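Local coordinates for protein aminotransferase, class I and II (Erwinia tasmaniensis, PDB 5Z0Q) that belongs to the class I and II aminotransferase family of pyridoxal-5'-phosphate-dependent enzymes and holds pyridoxal-5'-phosphate in a dimer of identical subunits, at residues R46-D49 with C50-D53; P272-D275 with V276-V280. One frame throughout, in Å; residues are numbered along the deposited sequence.

Contact 1 of 2, residues R46-D49 with C50-D53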
loop_
_atom_site.group_PDB
_atom_site.type_symbol
_atom_site.label_atom_id
_atom_site.label_comp_id
_atom_site.label_asym_id
_atom_site.label_seq_id
_atom_site.Cartn_x
_atom_site.Cartn_y
_atom_site.Cartn_z
ATOM N N ARG A 46 11.074 -6.034 20.024
ATOM C CA ARG A 46 10.295 -7.120 19.447
ATOM C C ARG A 46 8.809 -6.889 19.697
ATOM O O ARG A 46 8.410 -6.412 20.763
ATOM C CB ARG A 46 10.750 -8.451 20.050
ATOM C CG ARG A 46 9.859 -9.648 19.761
ATOM C CD ARG A 46 10.366 -10.867 20.519
ATOM N NE ARG A 46 9.389 -11.952 20.568
ATOM C CZ ARG A 46 9.382 -12.990 19.739
ATOM N NH1 ARG A 46 10.297 -13.089 18.786
ATOM N NH2 ARG A 46 8.453 -13.930 19.862
ATOM N N ALA A 47 7.990 -7.214 18.699
ATOM C CA ALA A 47 6.555 -6.994 18.810
ATOM C C ALA A 47 5.963 -7.858 19.920
ATOM O O ALA A 47 6.539 -8.866 20.339
ATOM C CB ALA A 47 5.861 -7.293 17.481
ATOM N N ALA A 48 4.792 -7.443 20.400
ATOM C CA ALA A 48 4.120 -8.163 21.473
ATOM C C ALA A 48 3.792 -9.588 21.042
ATOM O O ALA A 48 3.625 -9.880 19.854
ATOM C CB ALA A 48 2.840 -7.433 21.884
ATOM N N ASP A 49 3.706 -10.484 22.031
ATOM C CA ASP A 49 3.421 -11.885 21.736
ATOM C C ASP A 49 2.074 -12.055 21.048
ATOM O O ASP A 49 1.927 -12.923 20.181
ATOM C CB ASP A 49 3.471 -12.715 23.019
ATOM C CG ASP A 49 4.886 -12.920 23.528
ATOM O OD1 ASP A 49 5.822 -12.964 22.699
ATOM O OD2 ASP A 49 5.061 -13.044 24.759
ATOM N N CYS A 50 1.086 -11.234 21.411
ATOM C CA CYS A 50 -0.223 -11.335 20.777
ATOM C C CYS A 50 -0.163 -10.977 19.298
ATOM O O CYS A 50 -0.903 -11.554 18.494
ATOM C CB CYS A 50 -1.226 -10.437 21.496
ATOM S SG CYS A 50 -0.738 -8.702 21.575
ATOM N N ILE A 51 0.703 -10.035 18.921
ATOM C CA ILE A 51 0.849 -9.680 17.513
ATOM C C ILE A 51 1.504 -10.820 16.743
ATOM O O ILE A 51 1.055 -11.195 15.654
ATOM C CB ILE A 51 1.647 -8.373 17.367
ATOM C CG1 ILE A 51 0.887 -7.204 17.999
ATOM C CG2 ILE A 51 1.948 -8.092 15.904
ATOM C CD1 ILE A 51 1.657 -5.901 17.983
ATOM N N ILE A 52 2.572 -11.391 17.302
ATOM C CA ILE A 52 3.292 -12.457 16.614
ATOM C C ILE A 52 2.440 -13.718 16.532
ATOM O O ILE A 52 2.380 -14.374 15.485
ATOM C CB ILE A 52 4.642 -12.719 17.307
ATOM C CG1 ILE A 52 5.539 -11.486 17.186
ATOM C CG2 ILE A 52 5.325 -13.942 16.714
ATOM C CD1 ILE A 52 6.897 -11.655 17.812
ATOM N N ASP A 53 1.760 -14.074 17.625
ATOM C CA ASP A 53 0.901 -15.255 17.608
ATOM C C ASP A 53 -0.265 -15.088 16.644
ATOM O O ASP A 53 -0.690 -16.063 16.012
ATOM C CB ASP A 53 0.390 -15.558 19.016
ATOM C CG ASP A 53 1.507 -15.938 19.973
ATOM O OD1 ASP A 53 2.686 -15.911 19.558
ATOM O OD2 ASP A 53 1.205 -16.266 21.142
#
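Ile52 reaches back from the first turn of its helix and sets CD1 over the centre of the Arg46 guanidinium, 3.4 Å from CZ. The two side chains cross at about a right angle, methyl against the flat face. Arg46 gets there with an extended chain, CG anti to the backbone N (chi1 168°). Beside this methyl-on-guanidinium contact, Ala47 CB packs on Ile52 CG1 at 4.2 Å and on Ile51 CG2. Buried Ala47, Ala48, Ile51 and Ile52 make the close-packed part; Ala48 CB also lies 3.8 Å from Cys50 SG. Ala48 is the N-cap: its carbonyl O accepts from Ile52 N at 3.1 Å and more weakly from Ile51 N. Asp53 N then bonds to Asp49 O at 2.8 Å. The exposed side is looser and carries the carboxylates. Asp49 OD1 lies in plane at the guanidinium edge, yet 4.0 Å from Arg46 NH2, a long salt bridge, and Asp53 is farther still from the arginine. Arg46 and Ile52 also pack on Gly62 of the second subunit, and Ala47 on its Phe64. Within the chain, the contact opens helix 49-59 after the loop from strand 36-38, with Ile51 resting on Ala281 and Ala285 of helix 276-288.

Contact 2 of 2, residues P272-D275 with V276-V280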
loop_
_atom_site.group_PDB
_atom_site.type_symbol
_atom_site.label_atom_id
_atom_site.label_comp_id
_atom_site.label_asym_id
_atom_site.label_seq_id
_atom_site.Cartn_x
_atom_site.Cartn_y
_atom_site.Cartn_z
ATOM N N PRO A 272 -3.607 1.512 -2.700
ATOM C CA PRO A 272 -4.131 0.145 -2.612
ATOM C C PRO A 272 -4.767 -0.122 -1.252
ATOM O O PRO A 272 -4.775 0.723 -0.358
ATOM C CB PRO A 272 -2.882 -0.713 -2.823
ATOM C CG PRO A 272 -1.774 0.124 -2.280
ATOM C CD PRO A 272 -2.137 1.549 -2.611
ATOM N N ASP A 273 -5.308 -1.331 -1.111
ATOM C CA ASP A 273 -5.901 -1.761 0.143
ATOM C C ASP A 273 -4.819 -2.219 1.118
ATOM O O ASP A 273 -3.656 -2.419 0.757
ATOM C CB ASP A 273 -6.909 -2.886 -0.097
ATOM C CG ASP A 273 -8.161 -2.407 -0.804
ATOM O OD1 ASP A 273 -8.461 -1.196 -0.732
ATOM O OD2 ASP A 273 -8.850 -3.243 -1.428
ATOM N N VAL A 274 -5.221 -2.385 2.380
ATOM C CA VAL A 274 -4.282 -2.785 3.417
ATOM C C VAL A 274 -3.907 -4.253 3.241
ATOM O O VAL A 274 -4.716 -5.080 2.799
ATOM C CB VAL A 274 -4.882 -2.522 4.811
ATOM C CG1 VAL A 274 -3.879 -2.847 5.910
ATOM C CG2 VAL A 274 -5.347 -1.077 4.920
ATOM N N ASP A 275 -2.658 -4.574 3.575
ATOM C CA ASP A 275 -2.180 -5.948 3.523
ATOM C C ASP A 275 -3.057 -6.852 4.385
ATOM O O ASP A 275 -3.577 -6.446 5.428
ATOM C CB ASP A 275 -0.723 -6.009 3.993
ATOM C CG ASP A 275 -0.086 -7.375 3.788
ATOM O OD1 ASP A 275 -0.620 -8.381 4.302
ATOM O OD2 ASP A 275 0.960 -7.442 3.107
ATOM N N VAL A 276 -3.221 -8.097 3.928
ATOM C CA VAL A 276 -4.007 -9.074 4.679
ATOM C C VAL A 276 -3.375 -9.333 6.041
ATOM O O VAL A 276 -4.073 -9.427 7.060
ATOM C CB VAL A 276 -4.157 -10.370 3.860
ATOM C CG1 VAL A 276 -4.346 -11.568 4.774
ATOM C CG2 VAL A 276 -5.327 -10.252 2.896
ATOM N N LEU A 277 -2.045 -9.440 6.085
ATOM C CA LEU A 277 -1.353 -9.674 7.347
ATOM C C LEU A 277 -1.291 -8.421 8.209
ATOM O O LEU A 277 -1.216 -8.524 9.438
ATOM C CB LEU A 277 0.057 -10.202 7.080
ATOM C CG LEU A 277 0.132 -11.531 6.324
ATOM C CD1 LEU A 277 1.562 -11.858 5.942
ATOM C CD2 LEU A 277 -0.461 -12.649 7.161
ATOM N N ALA A 278 -1.319 -7.236 7.594
ATOM C CA ALA A 278 -1.279 -6.002 8.371
ATOM C C ALA A 278 -2.552 -5.807 9.183
ATOM O O ALA A 278 -2.502 -5.262 10.291
ATOM C CB ALA A 278 -1.046 -4.807 7.447
ATOM N N TYR A 279 -3.698 -6.237 8.650
ATOM C CA TYR A 279 -4.939 -6.171 9.412
ATOM C C TYR A 279 -4.865 -7.039 10.661
ATOM O O TYR A 279 -5.357 -6.651 11.727
ATOM C CB TYR A 279 -6.116 -6.601 8.537
ATOM C CG TYR A 279 -6.738 -5.487 7.727
ATOM C CD1 TYR A 279 -6.899 -4.217 8.264
ATOM C CD2 TYR A 279 -7.168 -5.709 6.426
ATOM C CE1 TYR A 279 -7.472 -3.197 7.525
ATOM C CE2 TYR A 279 -7.740 -4.696 5.680
ATOM C CZ TYR A 279 -7.890 -3.445 6.234
ATOM O OH TYR A 279 -8.459 -2.438 5.491
ATOM N N VAL A 280 -4.251 -8.219 10.546
ATOM C CA VAL A 280 -4.191 -9.145 11.673
ATOM C C VAL A 280 -3.315 -8.581 12.785
ATOM O O VAL A 280 -3.639 -8.702 13.973
ATOM C CB VAL A 280 -3.696 -10.523 11.197
ATOM C CG1 VAL A 280 -3.516 -11.463 12.374
ATOM C CG2 VAL A 280 -4.669 -11.115 10.188
#
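Two side chains with nearly the same first torsion, Val274 (chi1 -176°) and Asp275 (chi1 -172°), meet the helix that follows them in different ways. In Asp275 the torsion places CG beside the carbonyl carbon, and the carboxylate turns over the start of the helix, where OD1 accepts from Leu277 N, the donor lying nearly along the C-O axis. Asp275 OD1 is modelled 2.5 Å from Leu277 N, shorter than is usual, and the exact length is doubtful at this resolution. This is an N-cap bond: the side chain takes up an N-H of the first turn. The carbonyl O of Asp275 makes the i to i+4 bond, accepting from Tyr279 N at 3.2 Å. In Val274 the torsion sends CG1 to Ala278 CB, 3.8 Å away, while CG2 lies 3.4 Å from Tyr279 OH. Val274 CB, which bears both methyls, stands over one face of the Tyr279 ring, offset toward its rim and 3.8 Å from its centroid, a CH-pi contact in which the two side chains cross at about a right angle. Asp275 CB adds an apolar touch, 3.7 Å from Ala278 CB. Outside the segments, Tyr279 packs on Thr69 and Ser70, Val274 on Ala249, and Ala278 on Leu247. Across the dimer, Asp275 packs on Leu247 of the second subunit and Leu277 meets Leu277 of that subunit. The helix start thus has an Asp275 cap on one hand and Val274 packed on Ala278 and Tyr279 on the other. Asp275 OD2 comes close to Asp275 OD2 of the second subunit, so a proton may be shared or held between the two acids, while the partial positive charge of each helix start would tend to stabilise the anionic form.

In the fold
Contact 1 comes first along the chain, contact 2 more than two hundred residues later, and each marks the beginning of a helix: 49-59 for contact 1, 276-288 for contact 2. Their centres are about 17 Å apart and their nearest atoms about 6 Å, without touching. The two helices pack together nevertheless, with Val280 on Ala54 and Arg58. Both contacts sit on the same side of the chain's centre and both reach the second subunit, so these helix starts belong to the dimer interface. In contact 2 the side chain of Ala278 is about 10 Å from a bound pyridoxal-5'-phosphate.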